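Local coordinates for amino acid adenylation domain-containing protein (Bacillus stratosphericus LAMA 585, PDB 6ULY) that probably activates a keto acid as its acyl adenylate, as the adenylation domain of a nonribosomal depsipeptide synthetase module, at residues A[228-233]-A[265-270]. Residues are numbered along the deposited sequence; the frame is centred on the assembly and turned at random.
Sequences VMFHLV and ATKTWA
F230 of helix 224-237 points its ring at strand 267-270, between the side chains of K267 and W269. Aromatic contacts carry most of the interface. W269 CD1 lies over one face of the F230 ring, displaced toward the rim, 3.3 Å from F230 CE2. The F230 ring and the five-membered ring of W269 have planes inclined at 35°, so the pair is oblique. The far end of F230 reaches the strand backbone, where F230 CZ is 3.3 Å from T268 C.

M229 adds a Met-aromatic contact. Its chain is extended as far as SD and bends at chi3 (65°), which sets the methyl over the indole. M229 CE sits 3.4 Å from W269 CD2, a CH-pi contact over the face. M229 SD is farther off and oblique.

K267 makes the polar end of the interface. Its chain, extended beyond CG, carries NZ over the F230 face opposite W269, within 3.7 Å of V233 CG1. The cation-pi approach of K267 NZ to the F230 ring is long and at most weak. K267 is buried, and its NZ is hydrogen-bonded to N234 OD1, just beyond V233.

No hydrogen bond joins the two segments. W269 NE1 bonds instead to D217 OD1 on the neighbouring strand 214-217, which helps fix the rotation of the indole.

Helix segment 228-233 and strand 267-270 run roughly antiparallel, at 147°, their axes approaching to 9.8 Å. This is helix-on-sheet packing in the alpha/beta core of an ANL-family adenylation domain. M229 also touches the bound keto acyl adenylate, and W269 backs this pocket residue from the sheet.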
ATOM      1  N   VAL A 228      23.493  -9.004  -6.905  1.00 36.06           N
ATOM      2  CA  VAL A 228      24.338  -9.287  -5.750  1.00 39.27           C
ATOM      3  C   VAL A 228      24.640 -10.775  -5.658  1.00 35.44           C
ATOM      4  O   VAL A 228      25.803 -11.187  -5.736  1.00 38.26           O
ATOM      5  CB  VAL A 228      23.693  -8.792  -4.440  1.00 35.79           C
ATOM      6  CG1 VAL A 228      24.609  -9.091  -3.250  1.00 36.90           C
ATOM      7  CG2 VAL A 228      23.385  -7.307  -4.521  1.00 36.83           C
ATOM      8  N   MET A 229      23.600 -11.595  -5.484  1.00 31.06           N
ATOM      9  CA  MET A 229      23.830 -13.002  -5.169  1.00 35.24           C
ATOM     10  C   MET A 229      24.683 -13.689  -6.229  1.00 36.97           C
ATOM     11  O   MET A 229      25.377 -14.666  -5.923  1.00 39.12           O
ATOM     12  CB  MET A 229      22.501 -13.739  -5.014  1.00 26.75           C
ATOM     13  CG  MET A 229      22.661 -15.187  -4.584  1.00 30.38           C
ATOM     14  SD  MET A 229      21.093 -16.033  -4.295  1.00 38.10           S
ATOM     15  CE  MET A 229      20.389 -16.034  -5.942  1.00 38.07           C
ATOM     16  N   PHE A 230      24.665 -13.194  -7.466  1.00 35.14           N
ATOM     17  CA  PHE A 230      25.435 -13.813  -8.543  1.00 41.25           C
ATOM     18  C   PHE A 230      26.458 -12.844  -9.118  1.00 38.74           C
ATOM     19  O   PHE A 230      27.657 -13.055  -8.925  1.00 39.03           O
ATOM     20  CB  PHE A 230      24.491 -14.364  -9.612  1.00 34.87           C
ATOM     21  CG  PHE A 230      24.181 -15.819  -9.419  1.00 36.96           C
ATOM     22  CD1 PHE A 230      24.632 -16.763 -10.321  1.00 35.74           C
ATOM     23  CD2 PHE A 230      23.482 -16.248  -8.301  1.00 39.47           C
ATOM     24  CE1 PHE A 230      24.372 -18.103 -10.131  1.00 39.83           C
ATOM     25  CE2 PHE A 230      23.222 -17.590  -8.103  1.00 40.25           C
ATOM     26  CZ  PHE A 230      23.666 -18.519  -9.021  1.00 40.53           C
ATOM     27  N   HIS A 231      26.034 -11.776  -9.794  1.00 36.55           N
ATOM     28  CA  HIS A 231      27.002 -10.941 -10.497  1.00 40.79           C
ATOM     29  C   HIS A 231      28.113 -10.470  -9.561  1.00 42.14           C
ATOM     30  O   HIS A 231      29.300 -10.688  -9.833  1.00 36.32           O
ATOM     31  CB  HIS A 231      26.300  -9.750 -11.150  1.00 34.22           C
ATOM     32  CG  HIS A 231      27.238  -8.800 -11.826  1.00 40.28           C
ATOM     33  ND1 HIS A 231      28.137  -9.199 -12.794  1.00 42.14           N
ATOM     34  CD2 HIS A 231      27.425  -7.470 -11.665  1.00 39.54           C
ATOM     35  CE1 HIS A 231      28.831  -8.153 -13.205  1.00 37.06           C
ATOM     36  NE2 HIS A 231      28.419  -7.092 -12.534  1.00 42.91           N
ATOM     37  N   LEU A 232      27.750  -9.836  -8.439  1.00 38.01           N
ATOM     38  CA  LEU A 232      28.782  -9.304  -7.551  1.00 37.59           C
ATOM     39  C   LEU A 232      29.523 -10.421  -6.825  1.00 35.64           C
ATOM     40  O   LEU A 232      30.738 -10.330  -6.615  1.00 40.10           O
ATOM     41  CB  LEU A 232      28.174  -8.321  -6.551  1.00 38.99           C
ATOM     42  CG  LEU A 232      27.753  -6.972  -7.139  1.00 40.59           C
ATOM     43  CD1 LEU A 232      27.152  -6.090  -6.052  1.00 37.26           C
ATOM     44  CD2 LEU A 232      28.916  -6.265  -7.819  1.00 38.72           C
ATOM     45  N   VAL A 233      28.817 -11.480  -6.430  1.00 38.50           N
ATOM     46  CA  VAL A 233      29.499 -12.645  -5.875  1.00 30.07           C
ATOM     47  C   VAL A 233      30.519 -13.178  -6.871  1.00 42.77           C
ATOM     48  O   VAL A 233      31.623 -13.593  -6.495  1.00 41.53           O
ATOM     49  CB  VAL A 233      28.479 -13.728  -5.482  1.00 37.31           C
ATOM     50  CG1 VAL A 233      29.157 -15.088  -5.383  1.00 42.68           C
ATOM     51  CG2 VAL A 233      27.805 -13.373  -4.168  1.00 42.36           C
ATOM     52  N   ALA A 265      28.394 -25.086 -16.683  1.00 49.49           N
ATOM     53  CA  ALA A 265      28.140 -24.251 -15.518  1.00 44.98           C
ATOM     54  C   ALA A 265      28.177 -25.084 -14.246  1.00 42.18           C
ATOM     55  O   ALA A 265      27.680 -26.212 -14.204  1.00 46.24           O
ATOM     56  CB  ALA A 265      26.787 -23.553 -15.650  1.00 47.20           C
ATOM     57  N   THR A 266      28.789 -24.522 -13.204  1.00 45.51           N
ATOM     58  CA  THR A 266      28.810 -25.158 -11.895  1.00 47.19           C
ATOM     59  C   THR A 266      27.758 -24.598 -10.946  1.00 44.76           C
ATOM     60  O   THR A 266      27.420 -25.260  -9.958  1.00 41.79           O
ATOM     61  CB  THR A 266      30.198 -25.014 -11.255  1.00 50.72           C
ATOM     62  OG1 THR A 266      30.423 -23.649 -10.882  1.00 41.78           O
ATOM     63  CG2 THR A 266      31.288 -25.453 -12.243  1.00 54.12           C
ATOM     64  N   LYS A 267      27.222 -23.412 -11.225  1.00 41.96           N
ATOM     65  CA  LYS A 267      26.198 -22.836 -10.366  1.00 47.19           C
ATOM     66  C   LYS A 267      25.260 -21.978 -11.201  1.00 43.98           C
ATOM     67  O   LYS A 267      25.650 -21.426 -12.234  1.00 41.31           O
ATOM     68  CB  LYS A 267      26.806 -22.000  -9.232  1.00 40.65           C
ATOM     69  CG  LYS A 267      27.541 -20.757  -9.703  1.00 44.70           C
ATOM     70  CD  LYS A 267      28.148 -19.985  -8.537  1.00 48.18           C
ATOM     71  CE  LYS A 267      28.710 -18.654  -9.008  1.00 46.75           C
ATOM     72  NZ  LYS A 267      29.294 -17.851  -7.912  1.00 52.09           N
ATOM     73  N   THR A 268      24.021 -21.869 -10.726  1.00 42.82           N
ATOM     74  CA  THR A 268      22.977 -21.086 -11.375  1.00 39.81           C
ATOM     75  C   THR A 268      21.860 -20.905 -10.355  1.00 39.86           C
ATOM     76  O   THR A 268      21.910 -21.458  -9.253  1.00 43.38           O
ATOM     77  CB  THR A 268      22.480 -21.771 -12.655  1.00 39.97           C
ATOM     78  OG1 THR A 268      21.652 -20.872 -13.399  1.00 38.59           O
ATOM     79  CG2 THR A 268      21.691 -23.032 -12.329  1.00 41.16           C
ATOM     80  N   TRP A 269      20.850 -20.120 -10.723  1.00 34.98           N
ATOM     81  CA  TRP A 269      19.712 -19.935  -9.832  1.00 43.26           C
ATOM     82  C   TRP A 269      18.489 -19.501 -10.622  1.00 39.80           C
ATOM     83  O   TRP A 269      18.583 -19.076 -11.777  1.00 41.67           O
ATOM     84  CB  TRP A 269      20.011 -18.899  -8.743  1.00 38.79           C
ATOM     85  CG  TRP A 269      19.816 -17.483  -9.179  1.00 32.32           C
ATOM     86  CD1 TRP A 269      20.641 -16.746  -9.977  1.00 37.37           C
ATOM     87  CD2 TRP A 269      18.732 -16.621  -8.818  1.00 40.33           C
ATOM     88  NE1 TRP A 269      20.134 -15.480 -10.143  1.00 39.25           N
ATOM     89  CE2 TRP A 269      18.963 -15.378  -9.437  1.00 37.81           C
ATOM     90  CE3 TRP A 269      17.586 -16.781  -8.032  1.00 35.14           C
ATOM     91  CZ2 TRP A 269      18.088 -14.304  -9.300  1.00 39.06           C
ATOM     92  CZ3 TRP A 269      16.723 -15.714  -7.896  1.00 39.40           C
ATOM     93  CH2 TRP A 269      16.977 -14.492  -8.528  1.00 38.93           C
ATOM     94  N   ALA A 270      17.338 -19.603  -9.966  1.00 39.84           N
ATOM     95  CA  ALA A 270      16.069 -19.128 -10.497  1.00 38.42           C
ATOM     96  C   ALA A 270      15.021 -19.235  -9.390  1.00 45.74           C
ATOM     97  O   ALA A 270      15.196 -20.010  -8.444  1.00 41.38           O
ATOM     98  CB  ALA A 270      15.633 -19.943 -11.725  1.00 43.85           C
TER